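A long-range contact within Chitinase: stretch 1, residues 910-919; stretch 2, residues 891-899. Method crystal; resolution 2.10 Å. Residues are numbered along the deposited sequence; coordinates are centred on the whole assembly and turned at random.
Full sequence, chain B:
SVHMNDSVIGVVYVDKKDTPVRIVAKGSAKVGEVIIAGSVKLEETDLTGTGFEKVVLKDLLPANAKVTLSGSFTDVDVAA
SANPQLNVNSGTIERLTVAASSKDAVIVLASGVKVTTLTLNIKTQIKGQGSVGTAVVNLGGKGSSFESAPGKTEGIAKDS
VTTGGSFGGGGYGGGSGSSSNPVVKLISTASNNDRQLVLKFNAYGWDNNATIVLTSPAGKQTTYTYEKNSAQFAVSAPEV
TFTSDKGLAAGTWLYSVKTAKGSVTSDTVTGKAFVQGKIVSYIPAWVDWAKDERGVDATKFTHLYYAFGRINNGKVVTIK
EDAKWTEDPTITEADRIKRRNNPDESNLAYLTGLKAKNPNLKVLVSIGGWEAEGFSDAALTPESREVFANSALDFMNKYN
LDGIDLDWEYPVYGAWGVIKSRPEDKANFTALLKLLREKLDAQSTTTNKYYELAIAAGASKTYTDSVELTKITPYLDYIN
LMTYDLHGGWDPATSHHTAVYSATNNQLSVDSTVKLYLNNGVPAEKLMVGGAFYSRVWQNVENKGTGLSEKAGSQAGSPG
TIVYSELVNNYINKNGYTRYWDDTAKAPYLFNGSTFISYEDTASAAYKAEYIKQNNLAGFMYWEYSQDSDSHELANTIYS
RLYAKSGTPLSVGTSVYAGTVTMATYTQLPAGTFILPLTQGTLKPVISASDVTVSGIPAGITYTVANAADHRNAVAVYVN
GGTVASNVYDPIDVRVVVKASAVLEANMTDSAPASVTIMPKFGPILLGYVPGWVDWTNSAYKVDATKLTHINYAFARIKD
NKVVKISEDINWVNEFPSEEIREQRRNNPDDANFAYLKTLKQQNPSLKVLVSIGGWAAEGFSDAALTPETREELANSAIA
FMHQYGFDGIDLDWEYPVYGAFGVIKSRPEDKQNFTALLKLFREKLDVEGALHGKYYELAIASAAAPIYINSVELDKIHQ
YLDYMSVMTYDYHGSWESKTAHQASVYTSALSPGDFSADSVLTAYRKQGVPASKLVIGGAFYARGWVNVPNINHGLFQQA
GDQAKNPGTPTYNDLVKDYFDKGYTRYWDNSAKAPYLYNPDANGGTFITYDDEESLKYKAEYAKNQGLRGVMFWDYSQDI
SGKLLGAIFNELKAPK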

# COMPACT_ATOMS: atom_id res chain seq x y z
N GLU B 910 -21.11 -5.73 38.38
CA GLU B 910 -20.38 -6.20 39.50
C GLU B 910 -20.05 -7.72 39.34
O GLU B 910 -19.17 -8.16 40.06
CB GLU B 910 -21.14 -6.01 40.83
CG GLU B 910 -21.30 -4.58 41.27
CD GLU B 910 -22.39 -3.79 40.48
OE1 GLU B 910 -23.29 -4.39 39.84
OE2 GLU B 910 -22.31 -2.55 40.47
N ASP B 911 -20.74 -8.46 38.48
CA ASP B 911 -20.49 -9.96 38.30
C ASP B 911 -19.01 -10.20 38.01
O ASP B 911 -18.44 -11.16 38.47
CB ASP B 911 -21.29 -10.48 37.14
CG ASP B 911 -22.78 -10.52 37.38
OD1 ASP B 911 -23.23 -10.39 38.57
OD2 ASP B 911 -23.52 -10.74 36.35
N LYS B 912 -18.36 -9.24 37.33
CA LYS B 912 -16.97 -9.39 36.93
C LYS B 912 -16.03 -9.58 38.12
O LYS B 912 -15.27 -10.56 38.16
CB LYS B 912 -16.54 -8.21 36.09
CG LYS B 912 -15.08 -8.20 35.71
CD LYS B 912 -14.85 -7.19 34.56
CE LYS B 912 -13.41 -7.35 34.13
NZ LYS B 912 -13.04 -6.60 32.90
N GLN B 913 -16.09 -8.69 39.09
CA GLN B 913 -15.30 -8.80 40.28
C GLN B 913 -15.81 -9.85 41.30
O GLN B 913 -15.00 -10.53 42.05
CB GLN B 913 -15.14 -7.45 40.98
CG GLN B 913 -14.51 -6.37 40.10
CD GLN B 913 -15.47 -5.75 39.02
OE1 GLN B 913 -16.75 -5.83 39.09
NE2 GLN B 913 -14.84 -5.17 37.97
N ASN B 914 -17.12 -9.98 41.35
CA ASN B 914 -17.72 -10.91 42.28
C ASN B 914 -17.46 -12.40 41.88
O ASN B 914 -17.46 -13.25 42.75
CB ASN B 914 -19.20 -10.68 42.34
CG ASN B 914 -19.58 -9.33 42.99
OD1 ASN B 914 -18.80 -8.68 43.63
ND2 ASN B 914 -20.82 -8.94 42.82
N PHE B 915 -17.36 -12.68 40.58
CA PHE B 915 -16.97 -14.00 40.12
C PHE B 915 -15.61 -14.38 40.66
O PHE B 915 -15.42 -15.50 41.16
CB PHE B 915 -17.04 -14.07 38.60
CG PHE B 915 -16.86 -15.46 38.01
CD1 PHE B 915 -17.38 -16.59 38.61
CD2 PHE B 915 -16.17 -15.63 36.80
CE1 PHE B 915 -17.25 -17.82 38.03
CE2 PHE B 915 -16.00 -16.87 36.25
CZ PHE B 915 -16.56 -17.98 36.86
N THR B 916 -14.70 -13.42 40.64
CA THR B 916 -13.35 -13.63 41.17
C THR B 916 -13.48 -13.92 42.69
O THR B 916 -12.81 -14.83 43.24
CB THR B 916 -12.52 -12.37 40.92
OG1 THR B 916 -12.46 -12.17 39.50
CG2 THR B 916 -11.12 -12.47 41.58
N ALA B 917 -14.31 -13.15 43.39
CA ALA B 917 -14.44 -13.37 44.87
C ALA B 917 -15.13 -14.69 45.16
O ALA B 917 -14.76 -15.39 46.12
CB ALA B 917 -15.18 -12.16 45.55
N LEU B 918 -16.05 -15.08 44.28
CA LEU B 918 -16.73 -16.37 44.40
C LEU B 918 -15.77 -17.57 44.27
O LEU B 918 -15.77 -18.46 45.09
CB LEU B 918 -17.86 -16.47 43.39
CG LEU B 918 -18.70 -17.73 43.54
CD1 LEU B 918 -19.62 -17.68 44.72
CD2 LEU B 918 -19.58 -17.90 42.33
N LEU B 919 -14.94 -17.53 43.25
CA LEU B 919 -13.92 -18.57 43.01
C LEU B 919 -12.92 -18.58 44.10
O LEU B 919 -12.52 -19.66 44.58
CB LEU B 919 -13.27 -18.36 41.64
CG LEU B 919 -14.23 -18.63 40.50
CD1 LEU B 919 -13.65 -18.26 39.15
CD2 LEU B 919 -14.75 -20.07 40.48
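Stretch 2 891-899: DLDWEYPVY

A single buried carboxylate, that of Asp911 in the first turn of a helix, holds a loop in place by two routes at once, and this is what sets the contact apart from an ordinary packing of apolar side chains. Directly, Asp911 OD2 accepts a hydrogen bond from the backbone amide of Val898, with N to OD2 at 2.9 Å and a nearly straight N-H...O angle of 163°. Indirectly, the same OD2 accepts a hydrogen bond from a water at 2.8 Å, and that water in turn accepts one from the indole nitrogen of Trp894, 2.9 Å from NE1. The general principle is that a loop with few regular backbone partners can be fixed by a side chain that satisfies its polar groups, while apolar residues nearby supply the packing.

Stretch 2 enters as the end of a β-strand, extended through Asp891, Leu892 and Asp893, and continues into a loop. A cis peptide bond precedes Tyr896, and a second turn falls at Val898, whose phi is positive at 79°, where the chain meets the aspartate. Its course runs against that of the helix: Leu892 lies near Leu919, with CA atoms 8.9 Å apart, whereas Pro897 lies near Asp911, where the CA separation narrows to 5.3 Å. The two backbones are thus closest at the loop, and at the strand the wider gap is bridged by side chains.

Along the helix, the contacts follow its periodicity. Asp911, Phe915 and Leu918 all direct their CA-to-CB bonds toward stretch 2, at the spacing of four and three residues expected for one side of a helix. Within that helix, Phe915 N donates to Asp911 O at 2.8 Å, tying together the two residues that supply most of the helix's share of the contact.

Phe915 is the apolar counterpart of the aspartate. Its ring forms an offset edge-to-face pair with Trp894, whose edge is directed toward the phenylalanine face; the centroid of the six-membered indole ring is 5.1 Å from that of Phe915, the planes meet at 80°, and Phe915 CD1 comes within 3.4 Å of Trp894 CE3. Pro897 CG lies over one face of the phenylalanine ring, 4.1 Å from CD2. Farther along, Leu892 CD1 fits against both Leu918 CD2, at 4.0 Å, and Leu919 CD2, at 3.8 Å. At the other end, Val898 CG2 rests 3.9 Å from Lys912 CB, while the end of the lysine side chain leads away.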

# COMPACT_ATOMS: atom_id res chain seq x y z
N ASP B 891 -17.23 -27.95 39.43
CA ASP B 891 -17.10 -27.10 38.28
C ASP B 891 -18.24 -26.11 38.23
O ASP B 891 -19.39 -26.50 38.52
CB ASP B 891 -17.18 -27.98 37.04
CG ASP B 891 -17.19 -27.14 35.74
OD1 ASP B 891 -16.20 -26.46 35.39
OD2 ASP B 891 -18.24 -27.25 35.05
N LEU B 892 -17.95 -24.83 38.02
CA LEU B 892 -19.00 -23.80 37.91
C LEU B 892 -19.14 -23.32 36.48
O LEU B 892 -18.15 -22.88 35.89
CB LEU B 892 -18.67 -22.60 38.79
CG LEU B 892 -18.49 -22.81 40.28
CD1 LEU B 892 -18.29 -21.48 41.01
CD2 LEU B 892 -19.66 -23.57 40.86
N ASP B 893 -20.34 -23.34 35.96
CA ASP B 893 -20.66 -23.02 34.58
C ASP B 893 -21.67 -21.90 34.60
O ASP B 893 -22.85 -22.16 34.49
CB ASP B 893 -21.23 -24.23 33.72
CG ASP B 893 -20.23 -25.42 33.58
OD1 ASP B 893 -19.10 -25.23 34.06
OD2 ASP B 893 -20.50 -26.54 32.99
N TRP B 894 -21.19 -20.66 34.73
CA TRP B 894 -21.99 -19.49 34.85
C TRP B 894 -22.04 -18.91 33.45
O TRP B 894 -20.99 -18.56 32.87
CB TRP B 894 -21.31 -18.57 35.80
CG TRP B 894 -22.03 -17.25 36.06
CD1 TRP B 894 -23.08 -16.65 35.32
CD2 TRP B 894 -21.65 -16.27 37.04
NE1 TRP B 894 -23.37 -15.41 35.86
CE2 TRP B 894 -22.52 -15.17 36.90
CE3 TRP B 894 -20.71 -16.27 38.06
CZ2 TRP B 894 -22.47 -14.08 37.76
CZ3 TRP B 894 -20.63 -15.15 38.91
CH2 TRP B 894 -21.53 -14.08 38.75
N GLU B 895 -23.26 -18.85 32.89
CA GLU B 895 -23.43 -18.49 31.47
C GLU B 895 -24.29 -17.25 31.33
O GLU B 895 -25.51 -17.40 31.09
CB GLU B 895 -24.02 -19.68 30.68
CG GLU B 895 -23.06 -20.86 30.72
CD GLU B 895 -23.43 -22.02 29.81
OE1 GLU B 895 -24.22 -21.83 28.90
OE2 GLU B 895 -22.88 -23.11 29.97
N TYR B 896 -23.73 -16.04 31.49
CA TYR B 896 -22.33 -15.71 31.65
C TYR B 896 -22.35 -14.45 32.48
O TYR B 896 -23.33 -13.70 32.42
CB TYR B 896 -21.65 -15.39 30.30
CG TYR B 896 -21.76 -16.53 29.30
CD1 TYR B 896 -20.90 -17.65 29.39
CD2 TYR B 896 -22.73 -16.53 28.31
CE1 TYR B 896 -21.01 -18.72 28.49
CE2 TYR B 896 -22.84 -17.62 27.40
CZ TYR B 896 -21.97 -18.68 27.50
OH TYR B 896 -22.07 -19.73 26.68
N PRO B 897 -21.30 -14.18 33.24
CA PRO B 897 -21.21 -12.96 34.04
C PRO B 897 -21.39 -11.70 33.21
O PRO B 897 -20.89 -11.64 32.07
CB PRO B 897 -19.81 -13.00 34.60
CG PRO B 897 -19.50 -14.47 34.65
CD PRO B 897 -20.14 -15.04 33.44
N VAL B 898 -22.03 -10.69 33.82
CA VAL B 898 -22.13 -9.29 33.29
C VAL B 898 -23.19 -9.20 32.22
O VAL B 898 -24.17 -8.45 32.37
CB VAL B 898 -20.83 -8.68 32.80
CG1 VAL B 898 -21.06 -7.22 32.32
CG2 VAL B 898 -19.77 -8.67 33.87
N TYR B 899 -22.99 -9.93 31.14
CA TYR B 899 -23.94 -9.90 30.08
C TYR B 899 -25.08 -10.87 30.17
O TYR B 899 -26.07 -10.71 29.45
CB TYR B 899 -23.26 -9.95 28.69
CG TYR B 899 -22.51 -11.21 28.29
CD1 TYR B 899 -21.20 -11.48 28.77
CD2 TYR B 899 -23.04 -12.11 27.37
CE1 TYR B 899 -20.51 -12.65 28.39
CE2 TYR B 899 -22.30 -13.25 26.99
CZ TYR B 899 -21.03 -13.47 27.50
OH TYR B 899 -20.34 -14.56 27.11
O HOH W 1 -24.94 -12.96 35.46